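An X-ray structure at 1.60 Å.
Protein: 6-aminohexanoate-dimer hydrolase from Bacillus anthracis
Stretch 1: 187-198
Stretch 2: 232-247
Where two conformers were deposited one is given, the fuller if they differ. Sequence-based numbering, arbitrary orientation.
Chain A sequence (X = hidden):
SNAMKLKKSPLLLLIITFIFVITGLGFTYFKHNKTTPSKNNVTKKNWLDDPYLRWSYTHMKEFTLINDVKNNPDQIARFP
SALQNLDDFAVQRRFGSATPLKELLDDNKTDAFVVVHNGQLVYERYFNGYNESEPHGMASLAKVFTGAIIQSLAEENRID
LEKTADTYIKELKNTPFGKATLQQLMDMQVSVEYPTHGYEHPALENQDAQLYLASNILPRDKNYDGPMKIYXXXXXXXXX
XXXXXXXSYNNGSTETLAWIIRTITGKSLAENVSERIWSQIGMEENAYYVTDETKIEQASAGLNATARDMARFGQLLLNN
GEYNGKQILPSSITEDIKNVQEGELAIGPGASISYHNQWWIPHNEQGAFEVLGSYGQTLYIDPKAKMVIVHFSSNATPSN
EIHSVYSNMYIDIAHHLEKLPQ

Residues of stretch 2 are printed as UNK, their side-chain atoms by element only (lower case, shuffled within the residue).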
ATOM      1  N   ASP A 187       9.619 -10.004  -3.929  1.00 18.38           N
ATOM      2  CA  ASP A 187      10.621  -8.992  -4.250  1.00 19.66           C
ATOM      3  C   ASP A 187      10.373  -8.240  -5.564  1.00 17.83           C
ATOM      4  O   ASP A 187      11.257  -7.481  -6.009  1.00 21.21           O
ATOM      5  CB  ASP A 187      12.030  -9.625  -4.248  1.00 22.18           C
ATOM      6  CG  ASP A 187      12.498 -10.013  -2.841  1.00 23.19           C
ATOM      7  OD1 ASP A 187      12.033  -9.373  -1.881  1.00 20.73           O
ATOM      8  OD2 ASP A 187      13.265 -10.985  -2.707  1.00 23.04           O
HETATM    9  N   MSE A 188       9.226  -8.469  -6.203  1.00 18.70           N
HETATM   10  CA  MSE A 188       8.890  -7.775  -7.431  1.00 18.26           C
HETATM   11  C   MSE A 188       9.976  -8.019  -8.510  1.00 19.70           C
HETATM   12  O   MSE A 188      10.437  -7.134  -9.163  1.00 18.71           O
HETATM   13  CB  MSE A 188       8.665  -6.282  -7.159  1.00 18.41           C
HETATM   14  CG  MSE A 188       7.357  -6.044  -6.497  1.00 18.13           C
HETATM   15 SE   MSE A 188       5.790  -6.548  -7.380  0.70 21.53          SE
HETATM   16  CE  MSE A 188       4.570  -5.456  -6.358  1.00 20.38           C
ATOM     17  N   GLN A 189      10.369  -9.270  -8.669  1.00 19.91           N
ATOM     18  CA  GLN A 189      11.344  -9.633  -9.664  1.00 21.97           C
ATOM     19  C   GLN A 189      10.748 -10.498 -10.815  1.00 20.89           C
ATOM     20  O   GLN A 189      11.461 -11.271 -11.490  1.00 22.90           O
ATOM     21  CB  GLN A 189      12.518 -10.315  -9.006  1.00 23.40           C
ATOM     22  CG  GLN A 189      13.367  -9.405  -8.138  1.00 25.85           C
ATOM     23  CD  GLN A 189      14.368 -10.162  -7.325  1.00 28.37           C
ATOM     24  OE1 GLN A 189      14.314 -11.389  -7.237  1.00 36.59           O
ATOM     25  NE2 GLN A 189      15.314  -9.450  -6.747  1.00 41.69           N
ATOM     26  N   VAL A 190       9.456 -10.320 -11.054  1.00 18.92           N
ATOM     27  CA  VAL A 190       8.730 -10.996 -12.120  1.00 23.16           C
ATOM     28  C   VAL A 190       8.343  -9.972 -13.179  1.00 23.47           C
ATOM     29  O   VAL A 190       7.588  -8.991 -12.908  1.00 20.87           O
ATOM     30  CB  VAL A 190       7.490 -11.725 -11.549  1.00 24.79           C
ATOM     31  CG1 VAL A 190       6.831 -12.536 -12.631  1.00 23.95           C
ATOM     32  CG2 VAL A 190       7.885 -12.603 -10.318  1.00 22.68           C
ATOM     33  N   SER A 191       8.888 -10.186 -14.379  1.00 22.87           N
ATOM     34  CA  SER A 191       8.798  -9.196 -15.469  1.00 21.39           C
ATOM     35  C   SER A 191       7.708  -9.653 -16.427  1.00 19.60           C
ATOM     36  O   SER A 191       7.860 -10.674 -17.146  1.00 23.50           O
ATOM     37  CB  SER A 191      10.144  -9.060 -16.174  1.00 22.56           C
ATOM     38  OG  SER A 191      11.138  -8.436 -15.374  1.00 26.01           O
ATOM     39  N   VAL A 192       6.627  -8.902 -16.456  1.00 19.80           N
ATOM     40  CA  VAL A 192       5.440  -9.290 -17.160  1.00 21.16           C
ATOM     41  C   VAL A 192       4.777  -8.077 -17.797  1.00 24.14           C
ATOM     42  O   VAL A 192       4.744  -6.976 -17.217  1.00 26.41           O
ATOM     43  CB  VAL A 192       4.436  -9.944 -16.166  1.00 23.40           C
ATOM     44  CG1 VAL A 192       2.999  -9.803 -16.598  1.00 27.90           C
ATOM     45  CG2 VAL A 192       4.804 -11.415 -15.901  1.00 25.10           C
ATOM     46  N   GLU A 193       4.225  -8.297 -18.986  1.00 25.68           N
ATOM     47  CA  GLU A 193       3.392  -7.305 -19.672  0.60 27.20           C
ATOM     48  C   GLU A 193       2.019  -7.951 -19.957  1.00 25.36           C
ATOM     49  O   GLU A 193       1.910  -9.204 -20.089  1.00 25.28           O
ATOM     50  CB  GLU A 193       4.078  -6.806 -20.975  0.60 30.72           C
ATOM     51  CG  GLU A 193       4.186  -7.871 -22.084  0.60 30.06           C
ATOM     52  CD  GLU A 193       4.790  -7.395 -23.425  0.60 29.84           C
ATOM     53  OE1 GLU A 193       5.047  -8.238 -24.283  0.60 38.37           O
ATOM     54  OE2 GLU A 193       5.002  -6.186 -23.596  0.60 38.27           O
ATOM     55  N   TYR A 194       1.006  -7.111 -20.069  1.00 23.64           N
ATOM     56  CA  TYR A 194      -0.334  -7.522 -20.377  1.00 22.25           C
ATOM     57  C   TYR A 194      -0.753  -6.789 -21.633  1.00 24.34           C
ATOM     58  O   TYR A 194      -0.228  -5.685 -21.931  1.00 25.08           O
ATOM     59  CB  TYR A 194      -1.320  -7.110 -19.256  1.00 22.36           C
ATOM     60  CG  TYR A 194      -0.901  -7.507 -17.835  1.00 21.78           C
ATOM     61  CD1 TYR A 194      -1.182  -8.765 -17.327  1.00 23.43           C
ATOM     62  CD2 TYR A 194      -0.240  -6.634 -17.019  1.00 21.87           C
ATOM     63  CE1 TYR A 194      -0.821  -9.104 -16.039  1.00 25.46           C
ATOM     64  CE2 TYR A 194       0.118  -6.958 -15.736  1.00 21.77           C
ATOM     65  CZ  TYR A 194      -0.157  -8.224 -15.257  1.00 21.07           C
ATOM     66  OH  TYR A 194       0.178  -8.587 -13.973  1.00 22.94           O
ATOM     67  N   PRO A 195      -1.735  -7.348 -22.348  1.00 23.76           N
ATOM     68  CA  PRO A 195      -2.369  -6.568 -23.394  1.00 25.52           C
ATOM     69  C   PRO A 195      -3.001  -5.308 -22.834  1.00 24.85           C
ATOM     70  O   PRO A 195      -3.305  -5.240 -21.653  1.00 25.43           O
ATOM     71  CB  PRO A 195      -3.472  -7.495 -23.928  1.00 28.21           C
ATOM     72  CG  PRO A 195      -3.130  -8.863 -23.451  1.00 26.99           C
ATOM     73  CD  PRO A 195      -2.300  -8.707 -22.223  1.00 26.66           C
ATOM     74  N   THR A 196      -3.186  -4.305 -23.679  1.00 24.94           N
ATOM     75  CA  THR A 196      -3.971  -3.138 -23.291  1.00 23.06           C
ATOM     76  C   THR A 196      -5.474  -3.315 -23.517  1.00 25.36           C
ATOM     77  O   THR A 196      -6.262  -2.638 -22.876  1.00 24.61           O
ATOM     78  CB  THR A 196      -3.530  -1.875 -24.045  1.00 23.70           C
ATOM     79  OG1 THR A 196      -3.824  -2.000 -25.441  1.00 29.86           O
ATOM     80  CG2 THR A 196      -2.046  -1.582 -23.830  1.00 28.17           C
ATOM     81  N   HIS A 197      -5.885  -4.204 -24.434  1.00 26.87           N
ATOM     82  CA  HIS A 197      -7.312  -4.326 -24.825  1.00 26.86           C
ATOM     83  C   HIS A 197      -7.889  -2.994 -25.254  1.00 28.53           C
ATOM     84  O   HIS A 197      -9.063  -2.698 -25.063  1.00 30.67           O
ATOM     85  CB  HIS A 197      -8.115  -4.967 -23.688  1.00 27.81           C
ATOM     86  CG  HIS A 197      -7.595  -6.321 -23.320  1.00 24.79           C
ATOM     87  ND1 HIS A 197      -7.726  -7.380 -24.139  1.00 25.92           N
ATOM     88  CD2 HIS A 197      -6.868  -6.758 -22.220  1.00 25.62           C
ATOM     89  CE1 HIS A 197      -7.103  -8.448 -23.598  1.00 29.13           C
ATOM     90  NE2 HIS A 197      -6.600  -8.079 -22.411  1.00 28.58           N
ATOM     91  N   GLY A 198      -7.034  -2.170 -25.832  1.00 29.28           N
ATOM     92  CA  GLY A 198      -7.430  -0.906 -26.360  1.00 28.30           C
ATOM     93  C   GLY A 198      -7.650   0.203 -25.378  1.00 23.28           C
ATOM     94  O   GLY A 198      -8.025   1.340 -25.764  1.00 30.20           O
ATOM     95  N   UNK A 232      -8.092 -13.759 -14.401  1.00 22.38           N
ATOM     96  CA  UNK A 232      -7.980 -13.694 -15.876  1.00 22.49           C
ATOM     97  C   UNK A 232      -6.771 -12.867 -16.316  1.00 22.25           C
ATOM     98  O   UNK A 232      -6.062 -13.192 -17.266  1.00 23.75           O
ATOM     99  c   UNK A 232      -9.233 -13.073 -16.507  1.00 24.43           C
ATOM    100  o   UNK A 232     -10.388 -15.178 -16.071  1.00 26.48           O
ATOM    101  o   UNK A 232     -11.508 -13.419 -16.892  1.00 25.75           O
ATOM    102  c   UNK A 232     -10.456 -13.969 -16.471  1.00 25.23           C
ATOM    103  N   UNK A 233      -6.558 -11.761 -15.630  1.00 22.95           N
ATOM    104  CA  UNK A 233      -5.410 -10.902 -15.911  1.00 22.41           C
ATOM    105  C   UNK A 233      -4.102 -11.651 -15.729  1.00 23.36           C
ATOM    106  O   UNK A 233      -3.191 -11.522 -16.517  1.00 21.45           O
ATOM    107  c   UNK A 233      -3.428  -8.466 -12.491  1.00 29.98           C
ATOM    108 se   UNK A 233      -4.125  -7.312 -13.905  0.70 23.66          SE
ATOM    109  c   UNK A 233      -4.287  -8.676 -15.238  1.00 24.36           C
ATOM    110  c   UNK A 233      -5.463  -9.635 -15.031  1.00 19.94           C
ATOM    111  N   UNK A 234      -4.021 -12.441 -14.660  1.00 22.74           N
ATOM    112  CA  UNK A 234      -2.804 -13.185 -14.379  1.00 21.31           C
ATOM    113  C   UNK A 234      -2.542 -14.189 -15.484  1.00 23.35           C
ATOM    114  O   UNK A 234      -1.386 -14.420 -15.827  1.00 22.07           O
ATOM    115  c   UNK A 234      -2.923 -13.885 -13.040  1.00 20.35           C
ATOM    116  c   UNK A 234      -2.046 -11.845 -11.717  1.00 21.68           C
ATOM    117  c   UNK A 234      -3.103 -12.958 -11.823  1.00 18.63           C
ATOM    118  c   UNK A 234      -3.225 -13.796 -10.546  1.00 20.86           C
ATOM    119  N   UNK A 235      -3.616 -14.720 -16.081  1.00 20.96           N
ATOM    120  CA  UNK A 235      -3.506 -15.733 -17.127  1.00 25.72           C
ATOM    121  C   UNK A 235      -3.075 -15.099 -18.459  1.00 23.64           C
ATOM    122  O   UNK A 235      -2.539 -15.789 -19.340  1.00 27.92           O
ATOM    123  n   UNK A 235      -4.803 -19.422 -15.002  1.00 32.74           N
ATOM    124  c   UNK A 235      -4.423 -18.580 -15.980  1.00 29.28           C
ATOM    125  o   UNK A 235      -3.378 -18.739 -16.643  1.00 32.27           O
ATOM    126  c   UNK A 235      -5.301 -17.387 -16.206  1.00 24.86           C
ATOM    127  c   UNK A 235      -4.842 -16.473 -17.324  1.00 23.80           C
ATOM    128  N   UNK A 236      -3.290 -13.795 -18.593  1.00 25.97           N
ATOM    129  CA  UNK A 236      -2.862 -13.049 -19.782  1.00 28.93           C
ATOM    130  C   UNK A 236      -1.385 -12.588 -19.752  1.00 27.81           C
ATOM    131  O   UNK A 236      -0.897 -12.021 -20.739  1.00 32.65           O
ATOM    132  o   UNK A 236      -6.911 -11.040 -21.605  1.00 45.95           O
ATOM    133  c   UNK A 236      -3.739 -11.787 -19.965  1.00 26.30           C
ATOM    134  c   UNK A 236      -5.848 -10.856 -20.989  1.00 32.98           C
ATOM    135  o   UNK A 236      -5.336  -9.724 -20.850  1.00 30.88           O
ATOM    136  c   UNK A 236      -5.171 -12.063 -20.387  1.00 30.99           C
ATOM    137  N   UNK A 237      -0.690 -12.807 -18.626  1.00 22.97           N
ATOM    138  CA  UNK A 237       0.686 -12.337 -18.439  1.00 22.75           C
ATOM    139  C   UNK A 237       1.607 -12.905 -19.488  1.00 26.52           C
ATOM    140  O   UNK A 237       1.551 -14.115 -19.784  1.00 24.82           O
ATOM    141  c   UNK A 237       1.213 -12.694 -17.049  1.00 27.55           C
ATOM    142  N   UNK A 238       2.434 -12.024 -20.040  1.00 25.70           N
ATOM    143  CA  UNK A 238       3.478 -12.408 -20.982  0.60 25.97           C
ATOM    144  C   UNK A 238       4.832 -12.037 -20.377  1.00 24.37           C
ATOM    145  O   UNK A 238       5.093 -10.858 -20.024  1.00 28.31           O
ATOM    146  c   UNK A 238       5.759 -11.152 -25.158  0.60 42.51           C
ATOM    147  c   UNK A 238       3.296 -11.716 -22.329  0.60 29.44           C
ATOM    148  c   UNK A 238       4.306 -12.146 -23.364  0.60 32.88           C
ATOM    149  c   UNK A 238       4.352 -11.219 -24.575  0.60 37.93           C
ATOM    150  n   UNK A 238       6.768 -10.666 -24.170  0.60 51.04           N
ATOM    151  N   UNK A 239       5.708 -13.027 -20.264  1.00 27.00           N
ATOM    152  CA  UNK A 239       7.017 -12.826 -19.633  1.00 23.77           C
ATOM    153  C   UNK A 239       7.955 -11.974 -20.536  1.00 25.54           C
ATOM    154  O   UNK A 239       8.076 -12.223 -21.743  1.00 27.51           O
ATOM    155  c   UNK A 239       9.591 -15.441 -18.309  1.00 31.71           C
ATOM    156  c   UNK A 239       7.654 -14.192 -19.353  1.00 27.49           C
ATOM    157  o   UNK A 239       8.970 -16.217 -17.562  1.00 30.81           O
ATOM    158  c   UNK A 239       8.969 -14.100 -18.600  1.00 29.17           C
ATOM    159  o   UNK A 239      10.729 -15.695 -18.788  1.00 37.68           O
ATOM    160  N   UNK A 240       8.605 -10.976 -19.948  1.00 26.46           N
ATOM    161  CA  UNK A 240       9.480 -10.102 -20.683  1.00 26.56           C
ATOM    162  C   UNK A 240      10.920 -10.198 -20.204  1.00 26.16           C
ATOM    163  O   UNK A 240      11.800  -9.686 -20.842  1.00 28.74           O
ATOM    164  c   UNK A 240       9.004  -8.650 -20.576  1.00 26.18           C
ATOM    165  o   UNK A 240       8.961  -8.267 -19.216  1.00 30.71           O
ATOM    166  c   UNK A 240       7.591  -8.476 -21.207  1.00 30.47           C
ATOM    167  N   UNK A 241      11.153 -10.828 -19.058  1.00 27.99           N
ATOM    168  CA  UNK A 241      12.497 -11.166 -18.610  1.00 26.82           C
ATOM    169  C   UNK A 241      12.408 -12.311 -17.625  1.00 27.19           C
ATOM    170  O   UNK A 241      11.338 -12.577 -17.086  1.00 29.15           O
ATOM    171  c   UNK A 241      13.247  -9.990 -18.024  1.00 30.83           C
ATOM    172  N   UNK A 242      13.530 -13.015 -17.420  1.00 29.11           N
ATOM    173  CA  UNK A 242      13.403 -14.175 -16.561  1.00 30.78           C
ATOM    174  C   UNK A 242      13.093 -13.793 -15.115  1.00 26.58           C
ATOM    175  O   UNK A 242      13.602 -12.781 -14.618  1.00 26.89           O
ATOM    176  c   UNK A 242      15.276 -14.423 -18.011  1.00 34.01           C
ATOM    177  c   UNK A 242      14.780 -14.852 -16.676  1.00 31.85           C
ATOM    178  c   UNK A 242      14.811 -12.999 -18.146  1.00 33.37           C
ATOM    179  N   UNK A 243      12.309 -14.623 -14.434  1.00 25.90           N
ATOM    180  CA  UNK A 243      12.021 -14.282 -13.048  1.00 27.33           C
ATOM    181  C   UNK A 243      13.278 -14.288 -12.164  1.00 24.87           C
ATOM    182  O   UNK A 243      14.169 -15.156 -12.279  1.00 26.70           O
ATOM    183  c   UNK A 243      11.624 -15.871 -14.845  1.00 28.26           C
ATOM    184  c   UNK A 243      11.002 -15.341 -12.631  1.00 29.52           C
ATOM    185  c   UNK A 243      11.229 -16.480 -13.531  1.00 29.50           C
ATOM    186  N   UNK A 244      13.392 -13.279 -11.319  1.00 24.85           N
ATOM    187  CA  UNK A 244      14.561 -13.123 -10.494  1.00 25.29           C
ATOM    188  C   UNK A 244      15.632 -12.240 -11.103  1.00 23.59           C
ATOM    189  O   UNK A 244      16.564 -11.816 -10.399  1.00 28.93           O
ATOM    190  N   UNK A 245      15.509 -11.905 -12.391  1.00 26.91           N
ATOM    191  CA  UNK A 245      16.625 -11.277 -13.108  1.00 27.33           C
ATOM    192  C   UNK A 245      16.756  -9.783 -12.899  1.00 27.13           C
ATOM    193  O   UNK A 245      17.874  -9.242 -12.984  1.00 31.57           O
ATOM    194  o   UNK A 245      15.487 -10.930 -15.238  1.00 29.96           O
ATOM    195  c   UNK A 245      16.549 -11.598 -14.601  1.00 27.47           C
ATOM    196  N   UNK A 246      15.635  -9.122 -12.619  1.00 25.73           N
ATOM    197  CA  UNK A 246      15.609  -7.663 -12.422  1.00 24.43           C
ATOM    198  C   UNK A 246      14.331  -7.281 -11.663  1.00 24.19           C
ATOM    199  O   UNK A 246      13.345  -8.001 -11.712  1.00 24.41           O
ATOM    200  c   UNK A 246      15.644  -6.896 -13.763  1.00 24.67           C
ATOM    201  c   UNK A 246      15.885  -5.411 -13.545  1.00 28.62           C
ATOM    202  c   UNK A 246      14.379  -7.163 -14.587  1.00 25.42           C
ATOM    203  N   UNK A 247      14.363  -6.140 -11.003  1.00 24.09           N
ATOM    204  CA  UNK A 247      13.174  -5.564 -10.397  1.00 24.04           C
ATOM    205  C   UNK A 247      12.218  -5.076 -11.486  1.00 24.90           C
ATOM    206  O   UNK A 247      12.628  -4.349 -12.407  1.00 25.24           O
ATOM    207  c   UNK A 247      10.734  -3.469  -7.165  1.00 22.10           C
ATOM    208  c   UNK A 247      13.565  -4.408  -9.469  1.00 21.95           C
ATOM    209  c   UNK A 247      10.908  -1.760  -8.807  1.00 25.35           C
ATOM    210  c   UNK A 247      11.769  -4.155  -7.766  1.00 22.16           C
ATOM    211  c   UNK A 247      11.977  -2.446  -9.396  1.00 22.76           C
ATOM    212  c   UNK A 247      12.402  -3.663  -8.873  1.00 22.95           C
ATOM    213  c   UNK A 247      10.298  -2.267  -7.680  1.00 23.01           C
TER
HETATM  214  O   HOH W   1      12.522 -10.054 -13.814  1.00 28.67           O
HETATM  215  O   HOH W   2      17.198 -12.950  -7.966  1.00 31.99           O
HETATM  216  O   HOH W   3       9.756 -12.799 -14.846  1.00 23.92           O

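Position 232 carries two carbons, the second bearing two oxygens, and lies out of reach of stretch 1; this short carboxylate is Asp232, in a helix that begins earlier in the chain. At 233 two carbons, a selenium and a further carbon run unbranched. The selenium in an unbranched chain identifies selenomethionine, Met233; its SE sits over one face of the Tyr194 ring, 4.5 Å from the centroid, and its CG also packs 3.6 Å from Tyr194 CE1. Position 234 has four carbons forked at the second and makes no contact, as Leu234. Position 235, three carbons ending in one oxygen and one nitrogen, points away and is Gln235.

At 236 three carbons end in two oxygens, and the CA-to-CB bond points toward stretch 1. One oxygen meets the edge of the His197 imidazole, as an acidic side chain can: this is Glu236, whose OE1 accepts a nearly linear hydrogen bond from His197 NE2 at 2.6 Å. The same OE1 lies 3.5 Å from Pro195 CD. A single carbon at 237 makes Ala237; its CB rests 3.4 Å from Val192 CG1 and 4.2 Å from Tyr194 CE1.

Position 238 extends four carbons in a row to a nitrogen beside the Glu193 carboxylate. It is Lys238, and NZ forms a salt bridge with Glu193 OE1 at 3.0 Å, weak as a hydrogen bond. Both residues were deposited in two conformers, so this describes one arrangement. At 239, three carbons and a terminal pair of oxygens give Glu239, whose CB lies on the same sheet face as that of Val192. Position 240 has one carbon carrying an oxygen and a carbon, hence Thr240; its CG2 touches Glu193 CG at 3.6 Å.

The lone carbon at 241 lies 3.7 Å from Ser191 OG and defines Ala241. Positions 242 and 243 each close three carbons onto the backbone nitrogen: Pro242 and Pro243, the former pointing away from stretch 1. Position 244 has no side-chain atoms; a CB would be jammed against the preceding carbonyl, consistent with Gly244. One carbon and one oxygen at 245 form Ser245, whose OG donates to Pro242 O at 2.7 Å within their type II turn. Three carbons, branched at the first, make 246 Val246, with CG1 3.6 Å from Ser191 OG. At 247 a carbon is followed by a ring of six carbons with no other element; this is Phe247, whose CE1 lies 3.5 Å from Met188 CB.

The contact rests on antiparallel backbone pairing. Glu193 N donates to Lys238 O and Lys238 N to Glu193 O, both at 2.9 Å, and Thr240 N reaches Ser191 O at 2.9 Å. After the chain turns at Thr240, Gly244 N bonds to Gln189 O at 2.8 Å. Water 3 bridges Ser191 N and Ala241 O, 2.8 Å from each, linking the backbones where the chain has turned. Side chains reinforce this pairing: Tyr194 packs against Met233, His197 bonds to Glu236, and Met188 meets the Phe247 ring.

Stretch 2, residues 232-247: DMLQEAKETAPPGSVF
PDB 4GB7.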